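Local coordinates for acetyltransferase, GNAT family (Bacillus anthracis str. Sterne, PDB 3FBU), which binds coenzyme A and probably transfers the acetyl group of acetyl-CoA to an amine acceptor, as other GNAT acetyltransferases do, at residues M140-F146 against D158-I164. Residues are numbered along the deposited sequence.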
loop_
_atom_site.group_PDB
_atom_site.type_symbol
_atom_site.label_atom_id
_atom_site.label_comp_id
_atom_site.label_asym_id
_atom_site.label_seq_id
_atom_site.Cartn_x
_atom_site.Cartn_y
_atom_site.Cartn_z
ATOM N N MET A 140 3.984 13.141 -14.364
ATOM C CA MET A 140 5.444 13.106 -14.393
ATOM C C MET A 140 5.949 11.825 -15.067
ATOM O O MET A 140 5.294 10.765 -15.043
ATOM C CB MET A 140 6.043 13.302 -12.981
ATOM C CG MET A 140 5.514 14.520 -12.180
ATOM S SD MET A 140 6.326 14.736 -10.505
ATOM C CE MET A 140 7.805 15.617 -11.080
ATOM N N ARG A 141 7.117 11.943 -15.692
ATOM C CA ARG A 141 7.751 10.854 -16.391
ATOM C C ARG A 141 8.963 10.379 -15.598
ATOM O O ARG A 141 9.747 11.207 -15.147
ATOM C CB ARG A 141 8.274 11.338 -17.717
ATOM C CG ARG A 141 7.247 11.597 -18.781
ATOM C CD ARG A 141 7.826 12.319 -19.985
ATOM N NE ARG A 141 8.184 13.699 -19.661
ATOM C CZ ARG A 141 9.432 14.105 -19.419
ATOM N NH1 ARG A 141 10.463 13.255 -19.484
ATOM N NH2 ARG A 141 9.652 15.360 -19.102
ATOM N N ARG A 142 9.139 9.068 -15.484
ATOM C CA ARG A 142 10.360 8.516 -14.884
ATOM C C ARG A 142 11.539 8.707 -15.870
ATOM O O ARG A 142 11.562 8.119 -16.973
ATOM C CB ARG A 142 10.201 7.044 -14.478
ATOM C CG ARG A 142 11.439 6.494 -13.843
ATOM C CD ARG A 142 11.348 5.011 -13.455
ATOM N NE ARG A 142 10.172 4.717 -12.634
ATOM C CZ ARG A 142 9.710 3.475 -12.398
ATOM N NH1 ARG A 142 10.308 2.405 -12.927
ATOM N NH2 ARG A 142 8.639 3.305 -11.641
ATOM N N GLU A 143 12.489 9.552 -15.484
ATOM C CA GLU A 143 13.665 9.858 -16.314
ATOM C C GLU A 143 14.947 9.148 -15.847
ATOM O O GLU A 143 15.909 8.974 -16.623
ATOM C CB GLU A 143 13.898 11.343 -16.306
ATOM C CG GLU A 143 12.869 12.120 -17.114
ATOM C CD GLU A 143 13.307 13.553 -17.332
ATOM O OE1 GLU A 143 14.024 14.092 -16.473
ATOM O OE2 GLU A 143 12.923 14.162 -18.360
ATOM N N GLY A 144 14.956 8.724 -14.600
ATOM C CA GLY A 144 16.131 8.089 -14.031
ATOM C C GLY A 144 15.884 7.058 -12.965
ATOM O O GLY A 144 14.886 7.118 -12.240
ATOM N N TYR A 145 16.839 6.130 -12.858
ATOM C CA TYR A 145 16.831 5.100 -11.822
ATOM C C TYR A 145 18.290 4.947 -11.375
ATOM O O TYR A 145 19.106 4.396 -12.091
ATOM C CB TYR A 145 16.245 3.832 -12.384
ATOM C CG TYR A 145 16.170 2.643 -11.460
ATOM C CD1 TYR A 145 16.390 2.747 -10.085
ATOM C CD2 TYR A 145 15.876 1.395 -11.985
ATOM C CE1 TYR A 145 16.326 1.595 -9.251
ATOM C CE2 TYR A 145 15.793 0.271 -11.177
ATOM C CZ TYR A 145 16.020 0.381 -9.810
ATOM O OH TYR A 145 15.918 -0.757 -9.028
ATOM N N PHE A 146 18.611 5.553 -10.248
ATOM C CA PHE A 146 19.990 5.665 -9.782
ATOM C C PHE A 146 20.211 4.610 -8.707
ATOM O O PHE A 146 19.481 4.597 -7.716
ATOM C CB PHE A 146 20.221 7.023 -9.155
ATOM C CG PHE A 146 19.978 8.166 -10.097
ATOM C CD1 PHE A 146 20.704 8.269 -11.248
ATOM C CD2 PHE A 146 19.022 9.113 -9.821
ATOM C CE1 PHE A 146 20.482 9.317 -12.143
ATOM C CE2 PHE A 146 18.803 10.154 -10.709
ATOM C CZ PHE A 146 19.548 10.235 -11.857
ATOM N N ASP A 158 18.555 3.389 -3.437
ATOM C CA ASP A 158 18.310 3.679 -4.848
ATOM C C ASP A 158 17.378 4.891 -4.906
ATOM O O ASP A 158 16.762 5.251 -3.927
ATOM C CB ASP A 158 17.621 2.499 -5.577
ATOM C CG ASP A 158 18.484 1.236 -5.705
ATOM O OD1 ASP A 158 19.711 1.253 -5.431
ATOM O OD2 ASP A 158 17.903 0.194 -6.097
ATOM N N GLU A 159 17.267 5.522 -6.073
ATOM C CA GLU A 159 16.354 6.632 -6.234
ATOM C C GLU A 159 15.754 6.572 -7.623
ATOM O O GLU A 159 16.496 6.411 -8.591
ATOM C CB GLU A 159 17.140 7.927 -6.049
ATOM C CG GLU A 159 16.403 9.183 -6.102
ATOM C CD GLU A 159 17.328 10.378 -5.849
ATOM O OE1 GLU A 159 18.552 10.165 -5.673
ATOM O OE2 GLU A 159 16.828 11.507 -5.780
ATOM N N TYR A 160 14.436 6.731 -7.722
ATOM C CA TYR A 160 13.799 7.077 -9.002
ATOM C C TYR A 160 13.741 8.575 -9.131
ATOM O O TYR A 160 13.491 9.271 -8.150
ATOM C CB TYR A 160 12.359 6.591 -9.050
ATOM C CG TYR A 160 12.117 5.114 -9.267
ATOM C CD1 TYR A 160 12.972 4.327 -10.011
ATOM C CD2 TYR A 160 10.952 4.532 -8.777
ATOM C CE1 TYR A 160 12.705 2.974 -10.222
ATOM C CE2 TYR A 160 10.666 3.213 -9.004
ATOM C CZ TYR A 160 11.544 2.433 -9.710
ATOM O OH TYR A 160 11.235 1.108 -9.918
ATOM N N TYR A 161 13.920 9.065 -10.354
ATOM C CA TYR A 161 13.852 10.469 -10.655
ATOM C C TYR A 161 12.769 10.694 -11.719
ATOM O O TYR A 161 12.821 10.109 -12.808
ATOM C CB TYR A 161 15.200 10.870 -11.205
ATOM C CG TYR A 161 15.467 12.315 -11.374
ATOM C CD1 TYR A 161 16.355 12.986 -10.537
ATOM C CD2 TYR A 161 14.876 13.035 -12.436
ATOM C CE1 TYR A 161 16.646 14.322 -10.758
ATOM C CE2 TYR A 161 15.155 14.351 -12.641
ATOM C CZ TYR A 161 16.048 14.988 -11.801
ATOM O OH TYR A 161 16.299 16.324 -12.058
ATOM N N TYR A 162 11.810 11.520 -11.367
ATOM C CA TYR A 162 10.697 11.890 -12.235
ATOM C C TYR A 162 10.750 13.359 -12.598
ATOM O O TYR A 162 11.269 14.185 -11.830
ATOM C CB TYR A 162 9.371 11.607 -11.518
ATOM C CG TYR A 162 8.936 10.175 -11.534
ATOM C CD1 TYR A 162 9.548 9.241 -10.713
ATOM C CD2 TYR A 162 7.934 9.725 -12.405
ATOM C CE1 TYR A 162 9.154 7.940 -10.723
ATOM C CE2 TYR A 162 7.544 8.405 -12.410
ATOM C CZ TYR A 162 8.167 7.518 -11.567
ATOM O OH TYR A 162 7.834 6.182 -11.521
ATOM N N ALA A 163 10.188 13.713 -13.764
ATOM C CA ALA A 163 10.166 15.092 -14.201
ATOM C C ALA A 163 8.929 15.389 -15.046
ATOM O O ALA A 163 8.373 14.496 -15.711
ATOM C CB ALA A 163 11.424 15.437 -15.009
ATOM N N ILE A 164 8.548 16.655 -15.021
ATOM C CA ILE A 164 7.519 17.169 -15.934
ATOM C C ILE A 164 7.927 18.526 -16.454
ATOM O O ILE A 164 8.505 19.354 -15.728
ATOM C CB ILE A 164 6.139 17.159 -15.264
ATOM C CG1 ILE A 164 5.030 17.490 -16.275
ATOM C CG2 ILE A 164 6.085 18.140 -14.029
ATOM C CD1 ILE A 164 3.583 17.253 -15.693
HETATM O O HOH W 1 15.349 -0.780 -5.801
#
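Start at Met-140, buried just ahead of the strand, where its CG sits 4.1 Å from Ile-164 CG2 and the side chain also meets Met-135 of helix 129-137. Antiparallel pairing then begins: Arg-141 N donates to Ala-163 O (2.8 Å), and Ala-163 N returns a bond to Arg-141 O (2.9 Å). Arg-142 makes several contacts at once. Its CB rests over the face of the Tyr-162 ring, its NE and NH2 both donate to Tyr-162 OH (3.0 Å each), and its guanidinium lies flat on Tyr-160, with CZ 3.6 Å from the ring centroid, a cation-pi stack. Tyr-132 of helix 129-137 adds a second cation-pi partner on this side of the sheet. At Glu-143 the register slips by one: Glu-143 N and Gly-144 N both donate to Tyr-161 O (2.8 and 3.1 Å), a classic beta bulge. The Glu-143 carboxylate forms salt bridges with Arg-141 and, one strand further into the sheet, Arg-119. Beyond the bulge, Tyr-145 receives the edge of Tyr-160 on its ring face, and a water links its OH to Asp-158 OD2, while Asp-158 OD1 accepts from Lys-148 N. Phe-146 exchanges two backbone hydrogen bonds with Glu-159, while its CE2 packs 3.7 Å from Tyr-161 CB. Strand 155-165 also pairs with strand 119-124, leaving 141-152 outermost within the chain; this bulged antiparallel hairpin, following helix 129-137, completes the C-terminal end of the GNAT fold's mixed sheet.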